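Local coordinates for RNA pseudouridylate synthase domain-containing protein 1 (Homo sapiens, PDB 5VBB), which probably isomerises uridine to pseudouridine in RNA, at residues Ser71-Val76 / Val224-Pro229; Val164-Leu169 / Met206-Phe211; Tyr212-Ile215 / Glu220-Glu223. All coordinates share one frame; numbering follows the deposited sequence.

Interaction 1: Ser71-Val76 / Val224-Pro229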
loop_
_atom_site.group_PDB
_atom_site.type_symbol
_atom_site.label_atom_id
_atom_site.label_comp_id
_atom_site.label_asym_id
_atom_site.label_seq_id
_atom_site.Cartn_x
_atom_site.Cartn_y
_atom_site.Cartn_z
ATOM N N SER A 71 4.408 -4.098 -1.556
ATOM C CA SER A 71 5.398 -4.272 -0.496
ATOM C C SER A 71 4.992 -3.469 0.751
ATOM O O SER A 71 4.092 -2.629 0.707
ATOM C CB SER A 71 6.771 -3.796 -0.972
ATOM O OG SER A 71 6.744 -2.467 -1.477
ATOM N N GLY A 72 5.660 -3.708 1.863
ATOM C CA GLY A 72 5.470 -2.875 3.036
ATOM C C GLY A 72 4.977 -3.460 4.329
ATOM O O GLY A 72 4.987 -4.684 4.537
ATOM N N ALA A 73 4.569 -2.519 5.217
ATOM C CA ALA A 73 4.207 -2.753 6.623
ATOM C C ALA A 73 3.084 -3.770 6.808
ATOM O O ALA A 73 1.972 -3.572 6.351
ATOM C CB ALA A 73 3.812 -1.454 7.289
ATOM N N LEU A 74 3.414 -4.870 7.456
ATOM C CA LEU A 74 2.484 -5.934 7.754
ATOM C C LEU A 74 2.728 -6.393 9.189
ATOM O O LEU A 74 3.816 -6.861 9.514
ATOM C CB LEU A 74 2.691 -7.050 6.758
ATOM C CG LEU A 74 1.724 -8.226 6.809
ATOM C CD1 LEU A 74 0.302 -7.790 6.755
ATOM C CD2 LEU A 74 1.983 -9.123 5.654
ATOM N N CYS A 75 1.734 -6.176 10.041
ATOM C CA CYS A 75 1.783 -6.477 11.455
ATOM C C CYS A 75 1.323 -7.923 11.779
ATOM O O CYS A 75 0.246 -8.332 11.374
ATOM C CB CYS A 75 0.964 -5.463 12.224
ATOM S SG CYS A 75 1.025 -5.704 14.006
ATOM N N VAL A 76 2.139 -8.656 12.550
ATOM C CA VAL A 76 1.921 -10.046 12.962
ATOM C C VAL A 76 1.832 -10.032 14.483
ATOM O O VAL A 76 2.721 -9.474 15.126
ATOM C CB VAL A 76 3.120 -10.922 12.497
ATOM C CG1 VAL A 76 2.920 -12.373 12.865
ATOM C CG2 VAL A 76 3.397 -10.744 10.994
ATOM N N VAL A 224 4.735 2.276 12.689
ATOM C CA VAL A 224 5.943 2.146 11.901
ATOM C C VAL A 224 5.835 3.017 10.688
ATOM O O VAL A 224 4.747 3.316 10.171
ATOM C CB VAL A 224 6.352 0.669 11.533
ATOM C CG1 VAL A 224 6.110 -0.280 12.691
ATOM C CG2 VAL A 224 5.640 0.151 10.297
ATOM N N CYS A 225 7.008 3.462 10.282
ATOM C CA CYS A 225 7.254 4.211 9.097
ATOM C C CYS A 225 8.460 3.582 8.460
ATOM O O CYS A 225 9.582 3.797 8.911
ATOM C CB CYS A 225 7.487 5.677 9.426
ATOM S SG CYS A 225 7.211 6.728 8.025
ATOM N N THR A 226 8.212 2.711 7.485
ATOM C CA THR A 226 9.258 1.955 6.841
ATOM C C THR A 226 10.127 2.828 5.935
ATOM O O THR A 226 9.691 3.918 5.530
ATOM C CB THR A 226 8.679 0.861 5.906
ATOM O OG1 THR A 226 8.213 1.491 4.708
ATOM C CG2 THR A 226 7.613 0.015 6.535
ATOM N N PRO A 227 11.296 2.303 5.495
ATOM C CA PRO A 227 12.092 3.036 4.507
ATOM C C PRO A 227 11.335 3.201 3.188
ATOM O O PRO A 227 10.491 2.377 2.827
ATOM C CB PRO A 227 13.309 2.131 4.281
ATOM C CG PRO A 227 13.393 1.280 5.481
ATOM C CD PRO A 227 11.960 1.036 5.867
ATOM N N ASP A 228 11.624 4.285 2.496
ATOM C CA ASP A 228 11.010 4.620 1.202
ATOM C C ASP A 228 11.770 3.865 0.090
ATOM O O ASP A 228 12.949 4.147 -0.108
ATOM C CB ASP A 228 11.121 6.121 0.996
ATOM C CG ASP A 228 10.677 6.645 -0.348
ATOM O OD1 ASP A 228 10.170 5.842 -1.168
ATOM O OD2 ASP A 228 10.790 7.854 -0.557
ATOM N N PRO A 229 11.135 2.947 -0.667
ATOM C CA PRO A 229 11.867 2.222 -1.712
ATOM C C PRO A 229 11.950 2.923 -3.058
ATOM O O PRO A 229 12.680 2.463 -3.934
ATOM C CB PRO A 229 11.028 0.949 -1.863
ATOM C CG PRO A 229 9.624 1.448 -1.671
ATOM C CD PRO A 229 9.732 2.484 -0.591
#
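Ala73 meets Val224 and Thr226 through methyl groups alone. Its CB lies 3.9 Å from CG2 of Val224 and 4.1 Å from CG2 of Thr226, so a single small knob touches two branched side chains that stand two residues apart. Val224 CG2 gets there because chi1 of -39° places it between the backbone N and the carbonyl carbon, directed at the alanine, while CG1 lies beside the backbone N. The fit is small, about 120 Å² over both sides, and all three touching residues are buried.

Two hydroxyls, one from each segment, converge on His209 of strand 208-216. Thr226 OG1 is hydrogen-bonded to His209 NE2, while CG2 is the branch that meets Ala73; Ser71 OG takes the other ring nitrogen, His209 ND1, and also bonds Arg205. The imidazole is thus pinned at both nitrogens. Asp228 OD2 goes elsewhere, to a salt bridge with Lys163.

Backbone shape supplies the rest. At Gly72 the chain turns a corner with phi of 120°, where a CB would press on the carbonyl O of Ser71. Beyond that corner strand 73-77 pairs with strand 18-23, and Val20 of that strand touches Val224.

The chemistry implies a small apolar contact beside the backbone bonds of Ser71 and Ala73 with Ala210: the methyls touch without polar links between them, and the polar bonds go to third parties such as His209.

Interaction 2: Val164-Leu169 / Met206-Phe211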
loop_
_atom_site.group_PDB
_atom_site.type_symbol
_atom_site.label_atom_id
_atom_site.label_comp_id
_atom_site.label_asym_id
_atom_site.label_seq_id
_atom_site.Cartn_x
_atom_site.Cartn_y
_atom_site.Cartn_z
ATOM N N VAL A 164 3.605 9.696 -5.179
ATOM C CA VAL A 164 2.531 10.160 -4.316
ATOM C C VAL A 164 2.516 9.480 -2.980
ATOM O O VAL A 164 2.998 8.354 -2.842
ATOM C CB VAL A 164 1.140 9.981 -4.985
ATOM C CG1 VAL A 164 1.085 10.643 -6.358
ATOM C CG2 VAL A 164 0.764 8.499 -5.099
ATOM N N LEU A 165 1.846 10.137 -2.017
ATOM C CA LEU A 165 1.521 9.580 -0.710
ATOM C C LEU A 165 0.002 9.337 -0.766
ATOM O O LEU A 165 -0.753 10.245 -1.150
ATOM C CB LEU A 165 1.870 10.568 0.405
ATOM C CG LEU A 165 1.570 10.156 1.869
ATOM C CD1 LEU A 165 2.385 8.976 2.279
ATOM C CD2 LEU A 165 1.893 11.265 2.798
ATOM N N LEU A 166 -0.448 8.140 -0.381
ATOM C CA LEU A 166 -1.863 7.776 -0.383
ATOM C C LEU A 166 -2.304 7.418 0.987
ATOM O O LEU A 166 -1.685 6.561 1.613
ATOM C CB LEU A 166 -2.114 6.595 -1.305
ATOM C CG LEU A 166 -1.744 6.834 -2.776
ATOM C CD1 LEU A 166 -1.541 5.559 -3.492
ATOM C CD2 LEU A 166 -2.753 7.698 -3.465
ATOM N N LYS A 167 -3.370 8.045 1.481
ATOM C CA LYS A 167 -3.907 7.718 2.799
ATOM C C LYS A 167 -5.348 7.267 2.612
ATOM O O LYS A 167 -6.234 8.092 2.369
ATOM C CB LYS A 167 -3.817 8.918 3.721
ATOM C CG LYS A 167 -4.160 8.588 5.175
ATOM C CD LYS A 167 -4.275 9.837 5.985
ATOM C CE LYS A 167 -4.812 9.556 7.351
ATOM N NZ LYS A 167 -4.958 10.805 8.129
ATOM N N PRO A 168 -5.608 5.958 2.647
ATOM C CA PRO A 168 -7.000 5.520 2.550
ATOM C C PRO A 168 -7.708 5.689 3.891
ATOM O O PRO A 168 -7.109 5.409 4.919
ATOM C CB PRO A 168 -6.889 4.047 2.206
ATOM C CG PRO A 168 -5.575 3.581 2.791
ATOM C CD PRO A 168 -4.694 4.827 2.909
ATOM N N LEU A 169 -8.957 6.129 3.874
ATOM C CA LEU A 169 -9.773 6.197 5.083
ATOM C C LEU A 169 -10.783 5.074 5.087
ATOM O O LEU A 169 -11.585 5.023 5.992
ATOM C CB LEU A 169 -10.455 7.556 5.216
ATOM C CG LEU A 169 -9.467 8.723 5.404
ATOM C CD1 LEU A 169 -10.186 10.044 5.481
ATOM C CD2 LEU A 169 -8.631 8.536 6.672
ATOM N N MET A 206 5.356 -3.787 -9.121
ATOM C CA MET A 206 4.277 -2.830 -9.035
ATOM C C MET A 206 4.701 -1.797 -8.002
ATOM O O MET A 206 5.107 -2.176 -6.909
ATOM C CB MET A 206 2.978 -3.487 -8.615
ATOM C CG MET A 206 1.845 -2.530 -8.671
ATOM S SD MET A 206 0.235 -3.285 -8.329
ATOM C CE MET A 206 0.370 -3.467 -6.539
ATOM N N MET A 207 4.629 -0.511 -8.342
ATOM C CA MET A 207 5.112 0.564 -7.465
ATOM C C MET A 207 4.062 1.055 -6.434
ATOM O O MET A 207 3.655 2.209 -6.448
ATOM C CB MET A 207 5.603 1.746 -8.317
ATOM C CG MET A 207 6.584 1.354 -9.418
ATOM S SD MET A 207 8.077 0.528 -8.801
ATOM C CE MET A 207 8.830 0.021 -10.361
ATOM N N LEU A 208 3.707 0.189 -5.496
ATOM C CA LEU A 208 2.811 0.496 -4.389
ATOM C C LEU A 208 3.457 -0.117 -3.177
ATOM O O LEU A 208 3.888 -1.253 -3.257
ATOM C CB LEU A 208 1.385 -0.058 -4.637
ATOM C CG LEU A 208 0.344 0.245 -3.560
ATOM C CD1 LEU A 208 0.109 1.759 -3.435
ATOM C CD2 LEU A 208 -0.992 -0.384 -3.909
ATOM N N HIS A 209 3.581 0.662 -2.079
ATOM C CA HIS A 209 4.288 0.281 -0.884
ATOM C C HIS A 209 3.534 0.767 0.348
ATOM O O HIS A 209 3.200 1.950 0.428
ATOM C CB HIS A 209 5.664 0.972 -0.906
ATOM C CG HIS A 209 6.514 0.672 0.288
ATOM N ND1 HIS A 209 7.037 -0.598 0.502
ATOM C CD2 HIS A 209 6.901 1.486 1.310
ATOM C CE1 HIS A 209 7.721 -0.519 1.635
ATOM N NE2 HIS A 209 7.681 0.723 2.146
ATOM N N ALA A 210 3.268 -0.123 1.285
ATOM C CA ALA A 210 2.589 0.242 2.542
ATOM C C ALA A 210 3.660 0.833 3.426
ATOM O O ALA A 210 4.515 0.133 3.940
ATOM C CB ALA A 210 1.947 -0.992 3.165
ATOM N N PHE A 211 3.614 2.135 3.587
ATOM C CA PHE A 211 4.661 2.925 4.215
ATOM C C PHE A 211 4.463 3.175 5.691
ATOM O O PHE A 211 5.365 2.911 6.471
ATOM C CB PHE A 211 4.709 4.261 3.452
ATOM C CG PHE A 211 5.646 5.318 3.959
ATOM C CD1 PHE A 211 7.023 5.115 3.934
ATOM C CD2 PHE A 211 5.175 6.583 4.256
ATOM C CE1 PHE A 211 7.903 6.166 4.213
ATOM C CE2 PHE A 211 6.041 7.590 4.625
ATOM C CZ PHE A 211 7.400 7.399 4.547
#
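Leu208 and Phe211 of strand 208-216 each take one leucine of strand 159-168, Leu166 and Leu165 respectively. The two strands belong to the large antiparallel sheet of the pseudouridine synthase fold, but strand 96-104 runs between them and pairs with both. The spacing agrees: the nearest CA pair, Leu165 with Phe211, is 8.9 Å apart, too far for a backbone ladder, so contact is made by side chains passing over strand 96-104, one pair on each side of the sheet.

Along the second segment, the chain enters through Met206 and Met207. Met207 is the centre of an inverse gamma turn, marked by a weak hydrogen bond from Leu208 N to Met206 O at 3.1 Å. Met206 itself packs on Ser69, Thr70 and Arg177.

Leu208 follows, the first residue of the strand. Its CD1 lies 4.1 Å from CD1 of Leu166, methyl against methyl, with the two side chains crossing at about a right angle. Leu166 continues onto Cys180 of helix 175-182, and Leu208 touches Arg177 of the same helix. The side chain of Leu208 is about 5 Å from that of Asp67, the probable catalytic aspartate by similarity, which puts Leu208 beside the probable active site.

Phe211 returns to the contact on a different side of the sheet from Leu208, and its ring also packs on Leu247 and Val251 of helix 247-256. With CG anti to the backbone N, chi1 176°, the ring is brought up to Leu165, whose CD1 approaches obliquely, 4.2 Å from Phe211 CD2.

Interaction 3: Tyr212-Ile215 / Glu220-Glu223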
loop_
_atom_site.group_PDB
_atom_site.type_symbol
_atom_site.label_atom_id
_atom_site.label_comp_id
_atom_site.label_asym_id
_atom_site.label_seq_id
_atom_site.Cartn_x
_atom_site.Cartn_y
_atom_site.Cartn_z
ATOM N N TYR A 212 3.296 3.654 6.089
ATOM C CA TYR A 212 3.005 4.053 7.445
ATOM C C TYR A 212 1.880 3.186 7.987
ATOM O O TYR A 212 0.914 2.912 7.278
ATOM C CB TYR A 212 2.633 5.540 7.475
ATOM C CG TYR A 212 2.298 6.032 8.863
ATOM C CD1 TYR A 212 3.301 6.392 9.760
ATOM C CD2 TYR A 212 0.978 6.131 9.288
ATOM C CE1 TYR A 212 2.996 6.738 11.078
ATOM C CE2 TYR A 212 0.663 6.522 10.583
ATOM C CZ TYR A 212 1.667 6.859 11.465
ATOM O OH TYR A 212 1.283 7.253 12.721
ATOM N N LEU A 213 2.032 2.713 9.211
ATOM C CA LEU A 213 1.006 1.885 9.844
ATOM C C LEU A 213 0.977 2.190 11.338
ATOM O O LEU A 213 2.016 2.253 11.964
ATOM C CB LEU A 213 1.285 0.398 9.568
ATOM C CG LEU A 213 0.414 -0.664 10.282
ATOM C CD1 LEU A 213 -1.013 -0.675 9.720
ATOM C CD2 LEU A 213 1.064 -2.063 10.157
ATOM N N ARG A 214 -0.193 2.478 11.881
ATOM C CA ARG A 214 -0.361 2.761 13.296
ATOM C C ARG A 214 -1.549 1.966 13.775
ATOM O O ARG A 214 -2.630 2.152 13.233
ATOM C CB ARG A 214 -0.591 4.242 13.542
ATOM C CG ARG A 214 -0.504 4.627 15.026
ATOM C CD ARG A 214 -1.314 5.878 15.344
ATOM N NE ARG A 214 -0.915 7.017 14.532
ATOM C CZ ARG A 214 -1.578 8.168 14.424
ATOM N NH1 ARG A 214 -2.708 8.362 15.096
ATOM N NH2 ARG A 214 -1.114 9.131 13.649
ATOM N N ILE A 215 -1.346 1.072 14.784
ATOM C CA ILE A 215 -2.378 0.203 15.332
ATOM C C ILE A 215 -2.418 0.540 16.850
ATOM O O ILE A 215 -1.534 0.132 17.593
ATOM C CB ILE A 215 -2.050 -1.269 15.053
ATOM C CG1 ILE A 215 -1.763 -1.497 13.523
ATOM C CG2 ILE A 215 -3.190 -2.168 15.564
ATOM C CD1 ILE A 215 -1.244 -2.833 13.161
ATOM N N GLU A 220 -0.251 -1.418 23.459
ATOM C CA GLU A 220 0.885 -0.959 22.688
ATOM C C GLU A 220 0.453 -0.222 21.435
ATOM O O GLU A 220 -0.443 -0.698 20.756
ATOM C CB GLU A 220 1.633 -2.234 22.285
ATOM C CG GLU A 220 2.983 -2.059 21.634
ATOM C CD GLU A 220 3.673 -3.400 21.477
ATOM O OE1 GLU A 220 3.437 -4.301 22.309
ATOM O OE2 GLU A 220 4.423 -3.570 20.495
ATOM N N CYS A 221 1.072 0.911 21.117
ATOM C CA CYS A 221 0.757 1.617 19.870
ATOM C C CYS A 221 1.807 1.195 18.892
ATOM O O CYS A 221 2.946 1.684 18.941
ATOM C CB CYS A 221 0.729 3.130 20.057
ATOM S SG CYS A 221 0.351 4.051 18.545
ATOM N N VAL A 222 1.445 0.225 18.035
ATOM C CA VAL A 222 2.350 -0.309 17.021
ATOM C C VAL A 222 2.385 0.727 15.938
ATOM O O VAL A 222 1.381 0.879 15.257
ATOM C CB VAL A 222 1.870 -1.667 16.473
ATOM C CG1 VAL A 222 2.801 -2.186 15.361
ATOM C CG2 VAL A 222 1.703 -2.681 17.589
ATOM N N GLU A 223 3.498 1.473 15.800
ATOM C CA GLU A 223 3.566 2.527 14.803
ATOM C C GLU A 223 4.845 2.412 14.006
ATOM O O GLU A 223 5.942 2.424 14.579
ATOM C CB GLU A 223 3.450 3.874 15.503
ATOM C CG GLU A 223 3.653 5.074 14.602
ATOM C CD GLU A 223 3.423 6.390 15.312
ATOM O OE1 GLU A 223 3.425 6.411 16.562
ATOM O OE2 GLU A 223 3.214 7.404 14.610
#
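Tyr212 and Glu223 are joined by a short side-chain bond across a beta hairpin, with the tyrosine hydroxyl giving its proton. Tyr212 OH lies 2.7 Å from Glu223 OE2, which sits in the ring plane at its edge. The carboxylate is turned 82° against the ring, and its oxygen is met from above its own plane, 45° out of it. The same hydroxyl is an acceptor for Arg214, which grips it side-on: NE comes to 2.9 Å from Tyr212 OH and NH2 to 3.2 Å, both with the oxygen in the guanidinium plane. A bend at chi3 (-57°) brings the guanidinium of Arg214 to the tyrosine hydroxyl. Three bonds thus hold one phenolic oxygen. Arg214 NE stays 4.1 Å from Glu223 OE2, beyond a salt bridge, so the phenolic oxygen stands between the two groups, bonded to each, and probably helps to balance their charges; NH1 has its own salt bridge to Asp259. A phenylalanine here would probably leave Glu223 OE2 without its donor and the NE edge of Arg214 without its acceptor.

Backbone bonds define the hairpin. Ile215 and Val222 form an antiparallel hydrogen-bonded pair, with Ile215 N to Val222 O at 2.8 Å and the return bond, Val222 N to Ile215 O, at 3.0 Å. Arg214 and Glu223 are the adjacent non-hydrogen-bonded pair.

Apolar contacts divide by face. Ile215 CB and Val222 CB are 4.2 Å apart on one face, while Arg214 CG lies 3.7 Å from Cys221 SG on the other.

The hairpin extends the large sheet beyond strand 96-104, which pairs with Tyr212 and Arg214. Strands 18-23 and 73-77 pack against the Ile215 and Val222 face, and helix 247-256 against Tyr212 and Glu223.

Overall arrangement
All three contacts meet on the hairpin of strands 208-216 and 221-225, which interactions 1 and 3 share through the second strand and interactions 2 and 3 through the first. Interaction 2, centred about 4 Å from the centre of the chain, is core and purely apolar between its segments. Interaction 1, about 9 Å out, is also buried and apolar, but joins two sheets, whereas interaction 2 bridges non-adjacent strands of one. Interaction 3, about 15 Å out, reaches the surface at Cys221 and alone combines backbone pairing with a charged side-chain network. His209 links interactions 1 and 2, while Ala73 against Leu213 links 1 and 3.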